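Local coordinates for lipoprotein (Bacillus anthracis, PDB 4JG9) that is of unknown function but is a putative lipoprotein, probably tethered to the cell membrane through a lipid, folded as two packed antiparallel beta sheets, at residues Ala84-Phe94 with Thr140-Ser151; Ile71-Ile82 with Tyr166-Glu174. One frame throughout, in Å; residues are numbered along the deposited sequence.

From the N terminus the chain first enters contact 2 at Ile71-Ile82, which carries the third strand (75-78) of a five-stranded antiparallel sheet. It then runs straight into Ala84-Phe94, the next strand, where Tyr93 N lies 2.7 Å from Ala76 O. Contact 1 closes a loop of 45 residues when Thr140-Ser151 returns as the edge strand of this sheet. The second sheet supplies Tyr166-Glu174 at the C terminus, which closes contact 2 around the whole of contact 1. Contact 1 therefore joins strands within one sheet, whereas contact 2 packs the two sheets face to face; Ala84 N, at the start of the first segment of contact 1, probably hydrogen-bonds to Glu174 OXT, at the end of contact 2.

Contact 1 (Ala84-Phe94 with Thr140-Ser151); sequences ANEKNEIMWYF and TNELPLTMSLPS
An antiparallel strand pair at the edge of a five-stranded sheet joins 88-94 to 142-147. Their backbones are laced by reciprocal hydrogen bonds at Asn88-Met147, Ile90-Leu145 and Trp92-Leu143; Ile90 N reaches Leu145 O at 2.7 Å. Phe94 N to Asn141 O, 2.6 Å, extends the ladder at one end; beyond the other end, where both chains have left the strands, Asn85 N still bonds to Leu149 O at 2.8 Å, and a water also links Glu86 O to Leu149 N. On the face carrying Ile90, Trp92, Leu145 and Met147, the indole is gripped from two directions. Leu145 CD1 sits over the five-membered ring in a CH-pi contact, 3.6 Å from its centroid, while selenomethionine Met147 brings SE to the indole edge, 3.7 Å from Trp92 NE1, a Met-aromatic contact. The Met147 chain runs straight to SE and then bends (chi3 -73°), which lays CE against Ile90 CD1 while it remains beside Trp92 NE1. Farther along, the Phe94 ring receives Leu143 CB at its edge, CE2 to CB 3.7 Å. The face bearing Glu89, Met91 and Pro144 is more open to solvent: the Glu89 side chain lies alongside the Pro144 ring, and Met91 SE rests against the backbone at Leu143-Pro144. Beyond the pair, strand 75-78 flanks 88-94 within the sheet, and Leu157 and Ile159 of strand 153-161 pack against Trp92 from the opposing sheet.

Contact 2 (Ile71-Ile82 with Tyr166-Glu174); sequences IEEKIAMADSPI and YDQFVITAE
Tyr166 meets Lys74 and Ile75 at the start of the segment: the lysine chain climbs over one ring face, its NZ 4.5 Å from the ring centroid and 18° off the normal, a cation-pi contact, while Ile75 CG2 abuts the ring edge at CE2. The phenol of Tyr166 is hydrogen-bonded to Asp96. Asp167 takes the same lysine, its OD2 forming a salt bridge with Lys74 NZ at 3.1 Å, met from above the carboxylate plane; its OD1 accepts from Gln168 N and so holds the carboxylate in place. A classic beta bulge, in which Lys74 and Ile75 both face Ile71, brings both side chains to this end. Ile71 CD1 then reaches Gln168 O, 3.5 Å away, and slides past Phe169 CB. With CG set between the backbone N and the carbonyl carbon (chi1 64°), Phe169 reaches toward the other sheet and takes Met77 CG at its ring edge, CZ to CG 4.1 Å. Ile171 follows, CD1 against Ile82 CD1 at 3.5 Å, with its CG2 near Met77 SE. Past Ala173, whose CB faces Ile82 CG2, Glu174 N donates to Ile82 O at 2.8 Å, nearly straight at 173°. The chemistry thus grades from a charged, partly exposed end through a buried apolar middle to a backbone bond at the C terminus, consistent with sheets joined chiefly by side-chain packing.

Contact 1 (Ala84-Phe94 with Thr140-Ser151)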
loop_
_atom_site.group_PDB
_atom_site.type_symbol
_atom_site.label_atom_id
_atom_site.label_comp_id
_atom_site.label_asym_id
_atom_site.label_seq_id
_atom_site.Cartn_x
_atom_site.Cartn_y
_atom_site.Cartn_z
ATOM N N ALA A 84 -4.643 5.105 -17.590
ATOM C CA ALA A 84 -4.292 3.986 -16.719
ATOM C C ALA A 84 -2.856 3.568 -16.977
ATOM O O ALA A 84 -2.406 3.567 -18.130
ATOM C CB ALA A 84 -5.240 2.812 -16.905
ATOM N N ASN A 85 -2.135 3.281 -15.892
ATOM C CA ASN A 85 -0.749 2.819 -15.961
ATOM C C ASN A 85 0.236 3.831 -16.534
ATOM O O ASN A 85 1.260 3.467 -17.104
ATOM C CB ASN A 85 -0.674 1.483 -16.705
ATOM C CG ASN A 85 -1.474 0.394 -16.002
ATOM O OD1 ASN A 85 -1.274 0.123 -14.806
ATOM N ND2 ASN A 85 -2.414 -0.200 -16.725
ATOM N N GLU A 86 -0.099 5.106 -16.385
ATOM C CA GLU A 86 0.797 6.194 -16.752
ATOM C C GLU A 86 0.896 7.160 -15.584
ATOM O O GLU A 86 -0.095 7.790 -15.206
ATOM C CB GLU A 86 0.282 6.935 -17.989
ATOM C CG GLU A 86 0.774 6.362 -19.306
ATOM C CD GLU A 86 0.422 7.241 -20.503
ATOM O OE1 GLU A 86 0.369 6.706 -21.634
ATOM O OE2 GLU A 86 0.203 8.462 -20.317
ATOM N N LYS A 87 2.095 7.302 -15.038
ATOM C CA LYS A 87 2.330 8.265 -13.972
ATOM C C LYS A 87 2.125 9.676 -14.527
ATOM O O LYS A 87 2.704 10.046 -15.545
ATOM C CB LYS A 87 3.739 8.094 -13.384
ATOM C CG LYS A 87 3.889 6.907 -12.419
ATOM C CD LYS A 87 5.107 6.026 -12.749
ATOM C CE LYS A 87 5.234 4.789 -11.817
ATOM N NZ LYS A 87 4.236 3.690 -12.072
ATOM N N ASN A 88 1.221 10.425 -13.910
ATOM C CA ASN A 88 0.943 11.787 -14.346
ATOM C C ASN A 88 1.010 12.728 -13.156
ATOM O O ASN A 88 0.362 12.497 -12.123
ATOM C CB ASN A 88 -0.429 11.867 -15.028
ATOM C CG ASN A 88 -0.726 13.254 -15.620
ATOM O OD1 ASN A 88 0.186 14.015 -15.966
ATOM N ND2 ASN A 88 -2.018 13.565 -15.771
ATOM N N GLU A 89 1.833 13.766 -13.274
ATOM C CA GLU A 89 1.914 14.751 -12.210
ATOM C C GLU A 89 0.714 15.674 -12.359
ATOM O O GLU A 89 0.562 16.351 -13.378
ATOM C CB GLU A 89 3.225 15.532 -12.278
ATOM C CG GLU A 89 3.422 16.513 -11.123
ATOM C CD GLU A 89 4.718 17.312 -11.231
ATOM O OE1 GLU A 89 4.862 18.096 -12.196
ATOM O OE2 GLU A 89 5.593 17.152 -10.350
ATOM N N ILE A 90 -0.153 15.695 -11.355
ATOM C CA ILE A 90 -1.338 16.526 -11.457
ATOM C C ILE A 90 -1.409 17.524 -10.321
ATOM O O ILE A 90 -1.227 17.185 -9.153
ATOM C CB ILE A 90 -2.616 15.670 -11.510
ATOM C CG1 ILE A 90 -2.562 14.800 -12.770
ATOM C CG2 ILE A 90 -3.856 16.564 -11.535
ATOM C CD1 ILE A 90 -3.737 13.888 -12.991
HETATM N N MSE A 91 -1.643 18.778 -10.677
HETATM C CA MSE A 91 -1.710 19.810 -9.672
HETATM C C MSE A 91 -3.004 19.717 -8.858
HETATM O O MSE A 91 -4.109 19.630 -9.411
HETATM C CB MSE A 91 -1.514 21.182 -10.314
HETATM C CG MSE A 91 -0.044 21.651 -10.261
HETATM SE SE MSE A 91 0.331 22.363 -8.472
HETATM C CE MSE A 91 -1.455 23.106 -8.303
ATOM N N TRP A 92 -2.856 19.696 -7.538
ATOM C CA TRP A 92 -4.010 19.689 -6.651
ATOM C C TRP A 92 -4.203 21.067 -6.036
ATOM O O TRP A 92 -3.229 21.793 -5.807
ATOM C CB TRP A 92 -3.857 18.627 -5.573
ATOM C CG TRP A 92 -4.218 17.277 -6.074
ATOM C CD1 TRP A 92 -3.555 16.552 -7.029
ATOM C CD2 TRP A 92 -5.324 16.472 -5.654
ATOM N NE1 TRP A 92 -4.189 15.350 -7.238
ATOM C CE2 TRP A 92 -5.274 15.270 -6.403
ATOM C CE3 TRP A 92 -6.352 16.646 -4.722
ATOM C CZ2 TRP A 92 -6.211 14.246 -6.245
ATOM C CZ3 TRP A 92 -7.289 15.623 -4.566
ATOM C CH2 TRP A 92 -7.207 14.438 -5.325
ATOM N N TYR A 93 -5.462 21.424 -5.785
ATOM C CA TYR A 93 -5.801 22.755 -5.298
ATOM C C TYR A 93 -6.641 22.686 -4.031
ATOM O O TYR A 93 -7.674 21.994 -3.994
ATOM C CB TYR A 93 -6.568 23.530 -6.376
ATOM C CG TYR A 93 -5.787 23.768 -7.645
ATOM C CD1 TYR A 93 -5.758 22.813 -8.654
ATOM C CD2 TYR A 93 -5.095 24.956 -7.849
ATOM C CE1 TYR A 93 -5.049 23.032 -9.832
ATOM C CE2 TYR A 93 -4.382 25.183 -9.018
ATOM C CZ TYR A 93 -4.367 24.221 -10.008
ATOM O OH TYR A 93 -3.663 24.434 -11.175
ATOM N N PHE A 94 -6.211 23.430 -3.011
ATOM C CA PHE A 94 -6.886 23.441 -1.718
ATOM C C PHE A 94 -7.705 24.704 -1.568
ATOM O O PHE A 94 -7.225 25.706 -1.037
ATOM C CB PHE A 94 -5.860 23.289 -0.593
ATOM C CG PHE A 94 -4.950 22.123 -0.796
ATOM C CD1 PHE A 94 -5.421 20.832 -0.642
ATOM C CD2 PHE A 94 -3.639 22.311 -1.188
ATOM C CE1 PHE A 94 -4.600 19.757 -0.856
ATOM C CE2 PHE A 94 -2.812 21.240 -1.402
ATOM C CZ PHE A 94 -3.292 19.960 -1.237
ATOM N N THR A 140 -1.331 26.263 2.140
ATOM C CA THR A 140 -0.687 25.516 1.063
ATOM C C THR A 140 -1.214 25.883 -0.322
ATOM O O THR A 140 -0.452 26.084 -1.255
ATOM C CB THR A 140 -0.848 24.001 1.257
ATOM O OG1 THR A 140 -0.307 23.624 2.522
ATOM C CG2 THR A 140 -0.119 23.249 0.176
ATOM N N ASN A 141 -2.529 25.970 -0.437
ATOM C CA ASN A 141 -3.168 26.377 -1.676
ATOM C C ASN A 141 -3.051 25.370 -2.810
ATOM O O ASN A 141 -4.051 24.894 -3.320
ATOM C CB ASN A 141 -2.669 27.750 -2.106
ATOM C CG ASN A 141 -3.071 28.834 -1.136
ATOM O OD1 ASN A 141 -3.992 28.663 -0.344
ATOM N ND2 ASN A 141 -2.379 29.958 -1.192
ATOM N N GLU A 142 -1.828 25.049 -3.206
ATOM C CA GLU A 142 -1.625 24.096 -4.291
ATOM C C GLU A 142 -0.435 23.166 -4.079
ATOM O O GLU A 142 0.531 23.513 -3.420
ATOM C CB GLU A 142 -1.540 24.809 -5.641
ATOM C CG GLU A 142 -0.215 25.484 -5.919
ATOM C CD GLU A 142 -0.196 26.196 -7.254
ATOM O OE1 GLU A 142 -1.240 26.739 -7.659
ATOM O OE2 GLU A 142 0.870 26.219 -7.894
ATOM N N LEU A 143 -0.520 21.980 -4.664
ATOM C CA LEU A 143 0.481 20.933 -4.489
ATOM C C LEU A 143 0.447 19.927 -5.642
ATOM O O LEU A 143 -0.601 19.379 -5.971
ATOM C CB LEU A 143 0.262 20.214 -3.143
ATOM C CG LEU A 143 1.302 19.145 -2.746
ATOM C CD1 LEU A 143 2.630 19.776 -2.384
ATOM C CD2 LEU A 143 0.809 18.248 -1.620
ATOM N N PRO A 144 1.605 19.671 -6.256
ATOM C CA PRO A 144 1.688 18.694 -7.346
ATOM C C PRO A 144 1.800 17.275 -6.824
ATOM O O PRO A 144 2.600 17.017 -5.942
ATOM C CB PRO A 144 2.967 19.083 -8.084
ATOM C CG PRO A 144 3.716 19.979 -7.172
ATOM C CD PRO A 144 2.910 20.260 -5.937
ATOM N N LEU A 145 0.960 16.386 -7.338
ATOM C CA LEU A 145 0.965 14.991 -6.936
ATOM C C LEU A 145 1.063 14.095 -8.161
ATOM O O LEU A 145 0.315 14.261 -9.137
ATOM C CB LEU A 145 -0.319 14.657 -6.183
ATOM C CG LEU A 145 -0.552 15.431 -4.889
ATOM C CD1 LEU A 145 -1.886 15.025 -4.267
ATOM C CD2 LEU A 145 0.594 15.187 -3.931
ATOM N N THR A 146 1.972 13.135 -8.115
ATOM C CA THR A 146 2.101 12.193 -9.214
ATOM C C THR A 146 1.274 10.950 -8.909
ATOM O O THR A 146 1.466 10.287 -7.876
ATOM C CB THR A 146 3.571 11.832 -9.474
ATOM O OG1 THR A 146 4.304 13.030 -9.760
ATOM C CG2 THR A 146 3.699 10.893 -10.661
HETATM N N MSE A 147 0.347 10.642 -9.810
HETATM C CA MSE A 147 -0.602 9.563 -9.574
HETATM C C MSE A 147 -0.585 8.541 -10.683
HETATM O O MSE A 147 -0.169 8.835 -11.803
HETATM C CB MSE A 147 -2.019 10.123 -9.473
HETATM C CG MSE A 147 -2.177 11.262 -8.492
HETATM SE SE MSE A 147 -4.039 11.851 -8.314
HETATM C CE MSE A 147 -4.219 12.727 -9.948
ATOM N N SER A 148 -1.084 7.348 -10.374
ATOM C CA SER A 148 -1.272 6.314 -11.373
ATOM C C SER A 148 -2.403 5.383 -10.937
ATOM O O SER A 148 -2.458 4.988 -9.776
ATOM C CB SER A 148 0.030 5.531 -11.573
ATOM O OG SER A 148 -0.074 4.650 -12.686
ATOM N N LEU A 149 -3.311 5.067 -11.860
ATOM C CA LEU A 149 -4.386 4.100 -11.625
ATOM C C LEU A 149 -4.134 2.848 -12.459
ATOM O O LEU A 149 -3.765 2.943 -13.634
ATOM C CB LEU A 149 -5.752 4.679 -11.999
ATOM C CG LEU A 149 -6.476 5.617 -11.023
ATOM C CD1 LEU A 149 -6.356 5.060 -9.613
ATOM C CD2 LEU A 149 -5.956 7.037 -11.114
ATOM N N PRO A 150 -4.327 1.669 -11.856
ATOM C CA PRO A 150 -3.970 0.397 -12.497
ATOM C C PRO A 150 -4.828 -0.009 -13.690
ATOM O O PRO A 150 -4.350 -0.794 -14.504
ATOM C CB PRO A 150 -4.130 -0.631 -11.368
ATOM C CG PRO A 150 -5.046 0.009 -10.383
ATOM C CD PRO A 150 -4.790 1.488 -10.469
ATOM N N SER A 151 -6.052 0.491 -13.810
ATOM C CA SER A 151 -6.874 0.095 -14.952
ATOM C C SER A 151 -7.887 1.171 -15.279
ATOM O O SER A 151 -8.194 2.010 -14.436
ATOM C CB SER A 151 -7.581 -1.241 -14.696
ATOM O OG SER A 151 -8.635 -1.095 -13.758
HETATM O O HOH W 1 -2.940 6.679 -14.367
HETATM O O HOH W 2 -6.245 27.349 0.753
#

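Contact 2 (Ile71-Ile82 with Tyr166-Glu174)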
loop_
_atom_site.group_PDB
_atom_site.type_symbol
_atom_site.label_atom_id
_atom_site.label_comp_id
_atom_site.label_asym_id
_atom_site.label_seq_id
_atom_site.Cartn_x
_atom_site.Cartn_y
_atom_site.Cartn_z
ATOM N N ILE A 71 -14.455 18.955 -5.647
ATOM C CA ILE A 71 -15.515 19.590 -4.887
ATOM C C ILE A 71 -15.256 21.082 -4.825
ATOM O O ILE A 71 -14.224 21.521 -4.307
ATOM C CB ILE A 71 -15.587 19.038 -3.449
ATOM C CG1 ILE A 71 -15.380 17.514 -3.440
ATOM C CG2 ILE A 71 -16.897 19.441 -2.793
ATOM C CD1 ILE A 71 -16.431 16.746 -4.242
ATOM N N GLU A 72 -16.196 21.859 -5.348
ATOM C CA GLU A 72 -16.057 23.310 -5.392
ATOM C C GLU A 72 -15.911 23.883 -3.993
ATOM O O GLU A 72 -16.591 23.445 -3.061
ATOM C CB GLU A 72 -17.250 23.938 -6.116
ATOM C CG GLU A 72 -17.235 23.698 -7.614
ATOM C CD GLU A 72 -18.356 24.423 -8.356
ATOM O OE1 GLU A 72 -18.418 25.677 -8.297
ATOM O OE2 GLU A 72 -19.162 23.729 -9.022
ATOM N N GLU A 73 -14.980 24.812 -3.847
ATOM C CA GLU A 73 -14.768 25.529 -2.600
ATOM C C GLU A 73 -14.119 24.662 -1.535
ATOM O O GLU A 73 -14.034 25.055 -0.383
ATOM C CB GLU A 73 -16.077 26.130 -2.085
ATOM C CG GLU A 73 -16.570 27.318 -2.893
ATOM C CD GLU A 73 -17.844 27.931 -2.344
ATOM O OE1 GLU A 73 -18.151 27.721 -1.155
ATOM O OE2 GLU A 73 -18.539 28.634 -3.104
ATOM N N LYS A 74 -13.674 23.475 -1.917
ATOM C CA LYS A 74 -13.013 22.591 -0.972
ATOM C C LYS A 74 -11.692 22.081 -1.510
ATOM O O LYS A 74 -10.644 22.637 -1.227
ATOM C CB LYS A 74 -13.927 21.433 -0.597
ATOM C CG LYS A 74 -15.181 21.877 0.127
ATOM C CD LYS A 74 -15.895 20.713 0.783
ATOM C CE LYS A 74 -15.125 20.196 1.981
ATOM N NZ LYS A 74 -15.840 19.069 2.633
ATOM N N ILE A 75 -11.753 21.016 -2.292
ATOM C CA ILE A 75 -10.561 20.456 -2.889
ATOM C C ILE A 75 -10.825 20.004 -4.317
ATOM O O ILE A 75 -11.886 19.495 -4.624
ATOM C CB ILE A 75 -10.015 19.299 -2.033
ATOM C CG1 ILE A 75 -8.601 18.926 -2.466
ATOM C CG2 ILE A 75 -10.948 18.105 -2.084
ATOM C CD1 ILE A 75 -7.874 18.059 -1.468
ATOM N N ALA A 76 -9.844 20.182 -5.184
ATOM C CA ALA A 76 -9.974 19.778 -6.572
ATOM C C ALA A 76 -8.610 19.531 -7.184
ATOM O O ALA A 76 -7.592 19.966 -6.634
ATOM C CB ALA A 76 -10.731 20.845 -7.363
HETATM N N MSE A 77 -8.590 18.827 -8.314
HETATM C CA MSE A 77 -7.366 18.658 -9.086
HETATM C C MSE A 77 -7.531 19.313 -10.446
HETATM O O MSE A 77 -8.656 19.571 -10.885
HETATM C CB MSE A 77 -7.021 17.184 -9.257
HETATM C CG MSE A 77 -8.166 16.356 -9.816
HETATM SE SE MSE A 77 -7.648 14.486 -10.210
HETATM C CE MSE A 77 -7.360 14.784 -12.113
ATOM N N ALA A 78 -6.415 19.594 -11.110
ATOM C CA ALA A 78 -6.478 20.118 -12.463
ATOM C C ALA A 78 -7.208 19.113 -13.342
ATOM O O ALA A 78 -6.999 17.895 -13.223
ATOM C CB ALA A 78 -5.083 20.373 -12.998
ATOM N N ASP A 79 -8.064 19.615 -14.227
ATOM C CA ASP A 79 -8.780 18.735 -15.128
ATOM C C ASP A 79 -7.789 18.228 -16.159
ATOM O O ASP A 79 -7.664 18.774 -17.248
ATOM C CB ASP A 79 -9.939 19.433 -15.812
ATOM C CG ASP A 79 -10.861 18.448 -16.517
ATOM O OD1 ASP A 79 -10.491 17.254 -16.625
ATOM O OD2 ASP A 79 -11.934 18.874 -16.991
ATOM N N SER A 80 -7.061 17.187 -15.797
ATOM C CA SER A 80 -6.074 16.639 -16.700
ATOM C C SER A 80 -6.452 15.195 -17.022
ATOM O O SER A 80 -6.993 14.491 -16.172
ATOM C CB SER A 80 -4.700 16.706 -16.040
ATOM O OG SER A 80 -3.707 16.168 -16.890
ATOM N N PRO A 81 -6.180 14.748 -18.256
ATOM C CA PRO A 81 -6.563 13.372 -18.603
ATOM C C PRO A 81 -5.741 12.343 -17.823
ATOM O O PRO A 81 -4.517 12.470 -17.680
ATOM C CB PRO A 81 -6.274 13.281 -20.108
ATOM C CG PRO A 81 -5.295 14.377 -20.388
ATOM C CD PRO A 81 -5.541 15.466 -19.375
ATOM N N ILE A 82 -6.441 11.355 -17.275
ATOM C CA ILE A 82 -5.800 10.293 -16.511
ATOM C C ILE A 82 -5.764 9.002 -17.316
ATOM O O ILE A 82 -6.799 8.424 -17.651
ATOM C CB ILE A 82 -6.528 10.089 -15.187
ATOM C CG1 ILE A 82 -6.310 11.321 -14.305
ATOM C CG2 ILE A 82 -6.054 8.839 -14.488
ATOM C CD1 ILE A 82 -7.436 11.584 -13.352
ATOM N N TYR A 166 -12.038 13.748 4.813
ATOM C CA TYR A 166 -12.259 15.117 4.366
ATOM C C TYR A 166 -13.367 15.179 3.330
ATOM O O TYR A 166 -14.367 15.862 3.517
ATOM C CB TYR A 166 -10.979 15.730 3.787
ATOM C CG TYR A 166 -11.197 17.159 3.366
ATOM C CD1 TYR A 166 -11.326 18.158 4.317
ATOM C CD2 TYR A 166 -11.324 17.507 2.028
ATOM C CE1 TYR A 166 -11.548 19.472 3.954
ATOM C CE2 TYR A 166 -11.549 18.826 1.649
ATOM C CZ TYR A 166 -11.660 19.800 2.621
ATOM O OH TYR A 166 -11.878 21.106 2.276
ATOM N N ASP A 167 -13.149 14.498 2.213
ATOM C CA ASP A 167 -14.145 14.395 1.168
ATOM C C ASP A 167 -13.799 13.276 0.192
ATOM O O ASP A 167 -12.845 12.515 0.402
ATOM C CB ASP A 167 -14.292 15.725 0.428
ATOM C CG ASP A 167 -15.749 16.030 0.081
ATOM O OD1 ASP A 167 -16.480 15.061 -0.235
ATOM O OD2 ASP A 167 -16.171 17.216 0.166
ATOM N N GLN A 168 -14.583 13.181 -0.873
ATOM C CA GLN A 168 -14.370 12.170 -1.897
ATOM C C GLN A 168 -14.923 12.657 -3.234
ATOM O O GLN A 168 -15.834 13.479 -3.265
ATOM C CB GLN A 168 -15.056 10.865 -1.491
ATOM C CG GLN A 168 -16.571 10.886 -1.633
ATOM C CD GLN A 168 -17.250 9.678 -1.000
ATOM O OE1 GLN A 168 -18.474 9.641 -0.889
ATOM N NE2 GLN A 168 -16.459 8.708 -0.546
ATOM N N PHE A 169 -14.358 12.180 -4.336
ATOM C CA PHE A 169 -14.970 12.414 -5.640
ATOM C C PHE A 169 -14.525 11.379 -6.665
ATOM O O PHE A 169 -13.553 10.659 -6.446
ATOM C CB PHE A 169 -14.774 13.865 -6.136
ATOM C CG PHE A 169 -13.349 14.245 -6.385
ATOM C CD1 PHE A 169 -12.772 14.067 -7.634
ATOM C CD2 PHE A 169 -12.592 14.809 -5.383
ATOM C CE1 PHE A 169 -11.451 14.424 -7.871
ATOM C CE2 PHE A 169 -11.267 15.162 -5.608
ATOM C CZ PHE A 169 -10.699 14.969 -6.854
ATOM N N VAL A 170 -15.260 11.291 -7.766
ATOM C CA VAL A 170 -15.035 10.254 -8.761
ATOM C C VAL A 170 -14.337 10.801 -9.998
ATOM O O VAL A 170 -14.685 11.868 -10.502
ATOM C CB VAL A 170 -16.373 9.581 -9.154
ATOM C CG1 VAL A 170 -16.193 8.650 -10.331
ATOM C CG2 VAL A 170 -16.941 8.822 -7.967
ATOM N N ILE A 171 -13.350 10.066 -10.493
ATOM C CA ILE A 171 -12.640 10.469 -11.700
ATOM C C ILE A 171 -12.688 9.336 -12.704
ATOM O O ILE A 171 -13.068 8.215 -12.361
ATOM C CB ILE A 171 -11.168 10.853 -11.397
ATOM C CG1 ILE A 171 -10.430 9.677 -10.757
ATOM C CG2 ILE A 171 -11.107 12.044 -10.450
ATOM C CD1 ILE A 171 -9.308 9.175 -11.572
ATOM N N THR A 172 -12.323 9.634 -13.945
ATOM C CA THR A 172 -12.299 8.631 -15.002
ATOM C C THR A 172 -10.870 8.356 -15.428
ATOM O O THR A 172 -10.099 9.281 -15.667
ATOM C CB THR A 172 -13.058 9.108 -16.241
ATOM O OG1 THR A 172 -14.387 9.484 -15.869
ATOM C CG2 THR A 172 -13.108 8.011 -17.290
ATOM N N ALA A 173 -10.511 7.087 -15.524
ATOM C CA ALA A 173 -9.228 6.733 -16.102
ATOM C C ALA A 173 -9.474 6.127 -17.467
ATOM O O ALA A 173 -10.331 5.252 -17.634
ATOM C CB ALA A 173 -8.468 5.749 -15.203
ATOM N N GLU A 174 -8.707 6.588 -18.443
ATOM C CA GLU A 174 -8.845 6.122 -19.809
ATOM C C GLU A 174 -7.861 4.991 -20.068
ATOM O O GLU A 174 -8.007 4.234 -21.021
ATOM C CB GLU A 174 -8.605 7.278 -20.778
ATOM C CG GLU A 174 -9.679 8.345 -20.728
ATOM C CD GLU A 174 -9.193 9.685 -21.238
ATOM O OE1 GLU A 174 -8.660 9.740 -22.366
ATOM O OE2 GLU A 174 -9.353 10.687 -20.508
ATOM O OXT GLU A 174 -6.893 4.804 -19.323
#